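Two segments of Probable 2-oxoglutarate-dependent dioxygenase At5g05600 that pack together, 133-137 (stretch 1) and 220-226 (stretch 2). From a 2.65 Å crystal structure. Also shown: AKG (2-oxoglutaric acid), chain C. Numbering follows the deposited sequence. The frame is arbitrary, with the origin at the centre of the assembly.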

# COMPACT_ATOMS: atom_id res chain seq x y z
N LEU A 133 -16.08 1.77 9.17
CA LEU A 133 -14.67 1.98 9.47
C LEU A 133 -13.93 0.65 9.52
O LEU A 133 -14.52 -0.42 9.68
CB LEU A 133 -14.51 2.72 10.80
CG LEU A 133 -15.15 4.11 10.83
CD1 LEU A 133 -15.00 4.73 12.20
CD2 LEU A 133 -14.52 4.99 9.76
N ASP A 134 -12.61 0.74 9.37
CA ASP A 134 -11.74 -0.42 9.40
C ASP A 134 -11.06 -0.54 10.76
O ASP A 134 -10.85 0.45 11.46
CB ASP A 134 -10.70 -0.34 8.29
CG ASP A 134 -11.31 -0.50 6.91
OD1 ASP A 134 -12.45 -1.01 6.81
OD2 ASP A 134 -10.65 -0.11 5.92
N TRP A 135 -10.71 -1.78 11.12
CA TRP A 135 -10.12 -2.06 12.42
C TRP A 135 -8.60 -1.90 12.35
O TRP A 135 -7.83 -2.85 12.46
CB TRP A 135 -10.50 -3.47 12.89
CG TRP A 135 -10.31 -3.66 14.36
CD1 TRP A 135 -9.26 -4.28 14.98
CD2 TRP A 135 -11.19 -3.23 15.40
NE1 TRP A 135 -9.44 -4.26 16.35
CE2 TRP A 135 -10.62 -3.62 16.63
CE3 TRP A 135 -12.41 -2.55 15.42
CZ2 TRP A 135 -11.23 -3.35 17.86
CZ3 TRP A 135 -13.01 -2.28 16.63
CH2 TRP A 135 -12.42 -2.69 17.84
N SER A 136 -8.18 -0.64 12.17
CA SER A 136 -6.76 -0.36 12.11
C SER A 136 -6.51 1.11 12.37
O SER A 136 -7.34 1.97 12.05
CB SER A 136 -6.16 -0.75 10.75
OG SER A 136 -7.00 -0.35 9.69
N ASP A 137 -5.35 1.38 12.96
CA ASP A 137 -4.74 2.70 12.99
C ASP A 137 -3.55 2.68 12.04
O ASP A 137 -3.05 1.62 11.65
CB ASP A 137 -4.28 3.07 14.40
CG ASP A 137 -5.42 3.07 15.41
OD1 ASP A 137 -6.56 3.39 15.02
OD2 ASP A 137 -5.18 2.73 16.58
N LEU A 220 -16.56 -10.25 11.79
CA LEU A 220 -17.42 -9.17 11.32
C LEU A 220 -16.64 -7.98 10.81
O LEU A 220 -17.23 -7.09 10.18
CB LEU A 220 -18.35 -8.69 12.44
CG LEU A 220 -19.21 -9.70 13.21
CD1 LEU A 220 -20.00 -8.98 14.29
CD2 LEU A 220 -20.14 -10.44 12.27
N ALA A 221 -15.34 -7.92 11.07
CA ALA A 221 -14.54 -6.73 10.85
C ALA A 221 -13.50 -6.98 9.77
O ALA A 221 -13.23 -8.11 9.38
CB ALA A 221 -13.87 -6.27 12.15
N LEU A 222 -12.91 -5.88 9.30
CA LEU A 222 -11.79 -5.92 8.38
C LEU A 222 -10.75 -4.93 8.86
O LEU A 222 -11.09 -3.79 9.20
CB LEU A 222 -12.22 -5.58 6.95
CG LEU A 222 -12.85 -6.71 6.12
CD1 LEU A 222 -13.39 -6.17 4.81
CD2 LEU A 222 -11.84 -7.81 5.86
N GLY A 223 -9.49 -5.37 8.92
CA GLY A 223 -8.42 -4.44 9.24
C GLY A 223 -8.29 -3.36 8.19
O GLY A 223 -7.99 -2.20 8.51
N LEU A 224 -8.55 -3.70 6.93
CA LEU A 224 -8.51 -2.75 5.83
C LEU A 224 -9.41 -3.28 4.72
O LEU A 224 -9.21 -4.40 4.25
CB LEU A 224 -7.08 -2.55 5.33
CG LEU A 224 -6.80 -1.33 4.45
CD1 LEU A 224 -7.40 -0.07 5.07
CD2 LEU A 224 -5.30 -1.19 4.25
N SER A 225 -10.39 -2.48 4.30
CA SER A 225 -11.37 -2.90 3.31
C SER A 225 -10.73 -3.03 1.93
O SER A 225 -9.65 -2.50 1.68
CB SER A 225 -12.54 -1.92 3.28
OG SER A 225 -13.29 -1.99 4.48
N PRO A 226 -11.39 -3.74 1.00
CA PRO A 226 -10.79 -3.96 -0.32
C PRO A 226 -10.41 -2.67 -1.02
O PRO A 226 -11.09 -1.65 -0.91
CB PRO A 226 -11.90 -4.70 -1.09
CG PRO A 226 -12.67 -5.39 -0.05
CD PRO A 226 -12.67 -4.47 1.14
C1 AKG C . -1.66 -1.48 2.56
O1 AKG C . -1.17 -1.33 1.42
O2 AKG C . -1.86 -0.47 3.29
C2 AKG C . -2.04 -2.89 3.04
O5 AKG C . -2.86 -3.49 2.44
C3 AKG C . -1.38 -3.55 4.26
C4 AKG C . -1.21 -5.05 3.99
C5 AKG C . -0.98 -5.81 5.30
O3 AKG C . -0.30 -6.88 5.31
O4 AKG C . -1.47 -5.37 6.37
O HOH W 1 -14.01 -3.16 10.43

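No two touching residues are less than 86 positions apart in sequence, yet the two stretches meet closely in space. Stretch 1 has no regular helix or strand. Stretch 2 begins as loop, includes strand at Leu224 and Ser225, and turns a corner at Pro226. The backbones come nearest at Trp135 and Gly223, whose CA atoms are 4.3 Å apart. One direct backbone hydrogen bond joins them: Trp135 N donates to Leu222 O at 2.8 Å, and its angle of 175° is almost straight. Water 1 bridges the stretches; it can donate to Leu133 O at 2.9 Å and accepts from Leu222 N at 3.1 Å. Within stretch 1, Ser136 N makes a weak hydrogen bond to Asp134 O at 3.0 Å.

Asp134 is the main side-chain anchor. Its CA-to-CB bond points toward stretch 2, and its carboxylate takes two hydrogen bonds from Ser225. Ser225 OG donates to Asp134 OD1 at 2.7 Å, and Ser225 N donates to Asp134 OD2 at 2.9 Å. A carboxylate suits this place because its two oxygens can accept from the hydroxyl and the backbone amide of one residue. The serine is short enough to keep both donors close together. Asp134 CB also packs against Gly223 O at 3.3 Å.

The CA-to-CB bond of Ser136 also points toward stretch 2. Ser136 OG donates to Gly223 O at 2.4 Å, a very short hydrogen bond. Trp135, Ser136 and Gly223 are all buried. Gly223 has no side chain, and its CA itself comes within 3.6 Å of Trp135 O.

Apolar contact is slight. Trp135 CB meets Ala221 CB at 4.4 Å, while the end of the tryptophan side chain leads away. Leu224 CD1 lies 3.4 Å from Asp134 OD2, and Leu224 CD2 lies 3.6 Å from AKG O2. The contact buries 278 Å², both sides summed, and four hydrogen bonds cross it directly.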